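Local coordinates for 3-keto-5-aminohexanoate cleavage protein (PDB 3LOT) that is a zinc-dependent TIM-barrel protein of the beta-keto acid cleavage family that probably cleaves 3-keto-5-aminohexanoate, at residues V8-A13 with V257-E262; T113-S118 with E172-D177. All coordinates share one frame; numbering follows the deposited sequence. Where two conformers were deposited one is given.

Contact 1 of 2, residues V8-A13 with V257-E262; sequences VIVTCA and VRVGLE. With ZN (zinc ion), chain P.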
loop_
_atom_site.group_PDB
_atom_site.type_symbol
_atom_site.label_atom_id
_atom_site.label_comp_id
_atom_site.label_asym_id
_atom_site.label_seq_id
_atom_site.Cartn_x
_atom_site.Cartn_y
_atom_site.Cartn_z
ATOM N N VAL D 8 18.240 13.615 13.241
ATOM C CA VAL D 8 18.203 13.266 11.828
ATOM C C VAL D 8 19.618 13.431 11.277
ATOM O O VAL D 8 20.230 14.512 11.444
ATOM C CB VAL D 8 17.234 14.192 11.021
ATOM C CG1 VAL D 8 17.285 13.897 9.496
ATOM C CG2 VAL D 8 15.846 14.047 11.512
ATOM N N ILE D 9 20.141 12.369 10.646
ATOM C CA ILE D 9 21.389 12.454 9.866
ATOM C C ILE D 9 21.099 13.137 8.524
ATOM O O ILE D 9 20.319 12.635 7.733
ATOM C CB ILE D 9 22.036 11.064 9.622
ATOM C CG1 ILE D 9 22.312 10.365 10.963
ATOM C CG2 ILE D 9 23.320 11.206 8.761
ATOM C CD1 ILE D 9 22.950 8.942 10.826
ATOM N N VAL D 10 21.646 14.327 8.318
ATOM C CA VAL D 10 21.647 14.987 7.025
ATOM C C VAL D 10 22.984 14.749 6.290
ATOM O O VAL D 10 24.075 15.175 6.775
ATOM C CB VAL D 10 21.391 16.476 7.177
ATOM C CG1 VAL D 10 21.230 17.124 5.764
ATOM C CG2 VAL D 10 20.089 16.735 8.002
ATOM N N THR D 11 22.914 14.069 5.139
ATOM C CA THR D 11 24.090 13.798 4.321
ATOM C C THR D 11 24.130 14.780 3.194
ATOM O O THR D 11 23.082 15.093 2.609
ATOM C CB THR D 11 24.078 12.380 3.735
ATOM O OG1 THR D 11 24.137 11.440 4.813
ATOM C CG2 THR D 11 25.308 12.201 2.808
ATOM N N CYS D 12 25.307 15.330 2.888
ATOM C CA CYS D 12 25.384 16.193 1.701
ATOM C C CYS D 12 26.246 15.575 0.605
ATOM O O CYS D 12 27.423 15.346 0.820
ATOM C CB CYS D 12 25.839 17.606 2.040
ATOM S SG CYS D 12 25.537 18.742 0.639
ATOM N N ALA D 13 25.621 15.266 -0.534
ATOM C CA ALA D 13 26.301 14.658 -1.690
ATOM C C ALA D 13 26.865 15.761 -2.591
ATOM O O ALA D 13 26.133 16.451 -3.286
ATOM C CB ALA D 13 25.351 13.729 -2.448
ATOM N N VAL D 257 18.031 11.848 5.678
ATOM C CA VAL D 257 17.912 12.532 4.425
ATOM C C VAL D 257 19.281 12.925 3.834
ATOM O O VAL D 257 20.240 13.250 4.559
ATOM C CB VAL D 257 17.018 13.746 4.586
ATOM C CG1 VAL D 257 17.583 14.718 5.691
ATOM C CG2 VAL D 257 16.853 14.462 3.243
ATOM N N ARG D 258 19.352 12.862 2.506
ATOM C CA ARG D 258 20.504 13.297 1.729
ATOM C C ARG D 258 20.051 14.380 0.776
ATOM O O ARG D 258 18.944 14.272 0.164
ATOM C CB ARG D 258 21.106 12.142 0.928
ATOM C CG ARG D 258 22.217 12.532 -0.025
ATOM C CD ARG D 258 22.983 11.326 -0.555
ATOM N NE ARG D 258 23.040 11.310 -2.009
ATOM C CZ ARG D 258 23.707 10.419 -2.719
ATOM N NH1 ARG D 258 24.453 9.465 -2.132
ATOM N NH2 ARG D 258 23.663 10.489 -4.034
ATOM N N VAL D 259 20.873 15.428 0.696
ATOM C CA VAL D 259 20.667 16.547 -0.209
ATOM C C VAL D 259 22.017 16.741 -0.933
ATOM O O VAL D 259 22.930 15.920 -0.801
ATOM C CB VAL D 259 20.216 17.820 0.533
ATOM C CG1 VAL D 259 18.874 17.595 1.214
ATOM C CG2 VAL D 259 21.295 18.318 1.574
ATOM N N GLY D 260 22.135 17.769 -1.745
ATOM C CA GLY D 260 23.437 18.044 -2.343
ATOM C C GLY D 260 23.358 18.159 -3.845
ATOM O O GLY D 260 22.407 17.643 -4.465
ATOM N N LEU D 261 24.348 18.859 -4.397
ATOM C CA LEU D 261 24.435 19.171 -5.833
ATOM C C LEU D 261 24.667 17.941 -6.659
ATOM O O LEU D 261 24.390 17.939 -7.835
ATOM C CB LEU D 261 25.524 20.213 -6.131
ATOM C CG LEU D 261 25.381 21.595 -5.477
ATOM C CD1 LEU D 261 26.389 22.595 -6.067
ATOM C CD2 LEU D 261 24.036 22.111 -5.660
ATOM N N GLU D 262 25.153 16.861 -6.049
ATOM C CA GLU D 262 25.155 15.599 -6.758
ATOM C C GLU D 262 23.772 15.147 -7.289
ATOM O O GLU D 262 23.702 14.567 -8.391
ATOM C CB GLU D 262 25.793 14.511 -5.899
ATOM C CG GLU D 262 25.460 13.091 -6.344
ATOM C CD GLU D 262 26.394 12.069 -5.695
ATOM O OE1 GLU D 262 27.299 12.417 -4.888
ATOM O OE2 GLU D 262 26.188 10.922 -6.046
HETATM ZN ZN ZN P . 27.223 9.181 -5.356
HETATM O O HOH W 1 21.643 10.729 5.541
#
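R258 and T11 pair across parallel strands, their side chains crossing at a slant, and the course of the arginine shows how the contact reaches the metal. Its CB lies 4.1 Å from T11 CB. With CG anti to the backbone N (chi1 174°), the chain runs on toward A13: CG passes T11 O and approaches A13 CB, and CD comes within van der Waals range of both A13 CB and T11 CG2. A13 CB covers one guanidinium face near its rim, only 3.4 Å from R258 NE. At the tip, R258 NH2 forms a salt bridge to E262 OE2 at 3.3 Å and another to D263. An alanine in place of R258 would probably leave D263 without this cationic mate and E262 with the zinc ion but no arginine beside it, and open a gap beside A13.

The register rests on regular backbone bonds: V257 N to I9 O, T11 N to V257 O, V259 N to T11 O, and A13 N to V259 O, the last nearly straight (175°). Beyond G260, where a side chain would collide with A13 O, the chain turns so that E262 N donates to that same A13 O (3.0 Å), from above the carbonyl plane. On the other face, V257 CG1 meets V8 CG1 at 3.9 Å and V10 CG2 at 4.0 Å, while helix 276-289 packs against C12, V257 and V259.

E262 OE2 binds the zinc ion at 2.1 Å, with H50 and H52 as further ligands. Pairing of the first barrel strand, 7-13, with the last, 256-259, closes the TIM barrel and sets this metal site at the strands' C-terminal ends.

Contact 2 of 2, residues T113-S118 with E172-D177; sequences TFNMGS and ELECYD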
loop_
_atom_site.group_PDB
_atom_site.type_symbol
_atom_site.label_atom_id
_atom_site.label_comp_id
_atom_site.label_asym_id
_atom_site.label_seq_id
_atom_site.Cartn_x
_atom_site.Cartn_y
_atom_site.Cartn_z
ATOM N N THR D 113 29.847 3.861 -0.372
ATOM C CA THR D 113 28.594 3.417 -0.951
ATOM C C THR D 113 28.801 2.032 -1.572
ATOM O O THR D 113 29.910 1.683 -1.955
ATOM C CB THR D 113 27.958 4.450 -1.920
ATOM O OG1 THR D 113 28.786 4.704 -3.045
ATOM C CG2 THR D 113 27.736 5.736 -1.194
ATOM N N PHE D 114 27.703 1.280 -1.646
ATOM C CA PHE D 114 27.664 -0.144 -1.951
ATOM C C PHE D 114 26.339 -0.339 -2.693
ATOM O O PHE D 114 25.329 -0.587 -2.058
ATOM C CB PHE D 114 27.645 -0.920 -0.616
ATOM C CG PHE D 114 28.008 -2.372 -0.713
ATOM C CD1 PHE D 114 27.196 -3.253 -1.375
ATOM C CD2 PHE D 114 29.140 -2.840 -0.086
ATOM C CE1 PHE D 114 27.502 -4.600 -1.413
ATOM C CE2 PHE D 114 29.476 -4.185 -0.091
ATOM C CZ PHE D 114 28.657 -5.099 -0.754
ATOM N N ASN D 115 26.379 -0.183 -4.019
ATOM C CA ASN D 115 25.222 -0.324 -4.927
ATOM C C ASN D 115 24.706 -1.771 -5.140
ATOM O O ASN D 115 25.482 -2.699 -5.436
ATOM C CB ASN D 115 25.611 0.293 -6.221
ATOM C CG ASN D 115 25.920 1.758 -6.046
ATOM O OD1 ASN D 115 24.990 2.586 -5.992
ATOM N ND2 ASN D 115 27.231 2.104 -5.931
HETATM N N MSE D 116 23.408 -1.958 -4.954
HETATM C CA MSE D 116 22.866 -3.317 -4.715
HETATM C C MSE D 116 22.217 -4.031 -5.894
HETATM O O MSE D 116 21.505 -5.017 -5.690
HETATM C CB MSE D 116 21.871 -3.240 -3.564
HETATM C CG MSE D 116 22.493 -2.991 -2.273
HETATM SE SE MSE D 116 23.602 -4.487 -1.730
HETATM C CE MSE D 116 22.448 -5.952 -2.074
ATOM N N GLY D 117 22.483 -3.601 -7.117
ATOM C CA GLY D 117 22.093 -4.414 -8.280
ATOM C C GLY D 117 22.544 -3.847 -9.600
ATOM O O GLY D 117 22.913 -2.680 -9.663
ATOM N N SER D 118 22.523 -4.672 -10.650
ATOM C CA SER D 118 22.828 -4.223 -11.992
ATOM C C SER D 118 21.581 -3.527 -12.537
ATOM O O SER D 118 20.455 -3.941 -12.258
ATOM C CB SER D 118 23.219 -5.382 -12.891
ATOM O OG SER D 118 24.378 -5.969 -12.425
ATOM N N GLU D 172 27.170 1.454 2.926
ATOM C CA GLU D 172 25.919 2.165 2.781
ATOM C C GLU D 172 25.308 1.619 1.511
ATOM O O GLU D 172 25.844 1.845 0.435
ATOM C CB GLU D 172 26.150 3.653 2.648
ATOM C CG GLU D 172 24.848 4.416 2.455
ATOM C CD GLU D 172 25.018 5.903 2.446
ATOM O OE1 GLU D 172 25.347 6.434 1.382
ATOM O OE2 GLU D 172 24.737 6.540 3.469
ATOM N N LEU D 173 24.156 0.957 1.646
ATOM C CA LEU D 173 23.683 0.025 0.635
ATOM C C LEU D 173 22.675 0.758 -0.205
ATOM O O LEU D 173 21.569 0.984 0.239
ATOM C CB LEU D 173 23.052 -1.183 1.312
ATOM C CG LEU D 173 23.990 -1.993 2.251
ATOM C CD1 LEU D 173 23.149 -2.888 3.121
ATOM C CD2 LEU D 173 24.983 -2.807 1.422
ATOM N N GLU D 174 23.064 1.093 -1.420
ATOM C CA GLU D 174 22.270 1.978 -2.248
ATOM C C GLU D 174 21.262 1.096 -2.954
ATOM O O GLU D 174 21.652 0.083 -3.567
ATOM C CB GLU D 174 23.148 2.695 -3.267
ATOM C CG GLU D 174 24.484 3.220 -2.715
ATOM C CD GLU D 174 24.343 4.236 -1.596
ATOM O OE1 GLU D 174 23.271 4.871 -1.469
ATOM O OE2 GLU D 174 25.322 4.390 -0.826
ATOM N N CYS D 175 19.990 1.431 -2.793
ATOM C CA CYS D 175 18.913 0.733 -3.448
ATOM C C CYS D 175 18.059 1.655 -4.312
ATOM O O CYS D 175 17.505 2.622 -3.819
ATOM C CB CYS D 175 17.994 0.070 -2.436
ATOM S SG CYS D 175 18.862 -1.178 -1.393
ATOM N N TYR D 176 17.947 1.299 -5.588
ATOM C CA TYR D 176 17.247 2.104 -6.599
ATOM C C TYR D 176 15.928 1.479 -7.059
ATOM O O TYR D 176 15.288 1.992 -8.003
ATOM C CB TYR D 176 18.107 2.302 -7.851
ATOM C CG TYR D 176 19.414 3.032 -7.668
ATOM C CD1 TYR D 176 20.509 2.387 -7.111
ATOM C CD2 TYR D 176 19.570 4.331 -8.124
ATOM C CE1 TYR D 176 21.746 3.035 -6.972
ATOM C CE2 TYR D 176 20.776 5.000 -7.984
ATOM C CZ TYR D 176 21.869 4.342 -7.414
ATOM O OH TYR D 176 23.057 5.010 -7.256
ATOM N N ASP D 177 15.544 0.349 -6.447
ATOM C CA ASP D 177 14.324 -0.362 -6.834
ATOM C C ASP D 177 13.996 -1.417 -5.753
ATOM O O ASP D 177 14.833 -1.758 -4.908
ATOM C CB ASP D 177 14.545 -1.079 -8.175
ATOM C CG ASP D 177 13.327 -1.096 -9.063
ATOM O OD1 ASP D 177 12.154 -0.999 -8.598
ATOM O OD2 ASP D 177 13.561 -1.234 -10.289
#
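F114 and E174 share the straightest backbone bond of this contact, E174 N to F114 O, at 2.9 Å and an N-H...O angle of 157°. M116 N follows by donating to E174 O (3.0 Å), whereas the bond from F114 N to E172 O is strongly bent and weak. Among the side chains, Y176 OH gives a weak hydrogen bond to N115 OD1 at 3.3 Å; the oxygen lies at the edge of the ring, near its plane, and the amide is turned 29° from that ring. N115 ND2 and T113 OG1 both bind an oxygen of an unidentified ligand, and in the conformer given E174 OE1 is hydrogen-bonded to Q200.

The parallel pairing of T113, F114 and N115 with E172, L173 and E174 joins neighbouring strands 111-115 and 170-175 of the TIM barrel. T113, N115, E172 and E174 lie on the interior face, F114 and L173 on the face toward the helices.

There L173 CD2 approaches the F114 ring obliquely, 3.6 Å from CD1. The selenomethionine M116, bent at chi2 (-66°), brings SE to 3.8 Å from the same methyl. Helix 154-166 covers F114, its F164 ring meeting F114 edge-to-face, while helix 178-189 packs on M116, L173 and C175.

Contact 2 is nested inside the chain loop closed by contact 1, and both belong to one curled sheet. Going round the barrel, two strands separate the pairs in each direction: 48-54 and 82-85 one way, 197-203 and 232-238 the other. The two contacts are therefore opposite in strand order, with centres about 16 Å apart and nearest atoms about 5 Å apart, without touching. Both contacts border the metal site: contact 1 supplies a zinc ligand, while the T113 side chain of contact 2 comes within about 5 Å of the zinc ion and lies about 3 Å from the side chain of H50. The unidentified ligand, close to T113 and E262, is consistent with a pocket there.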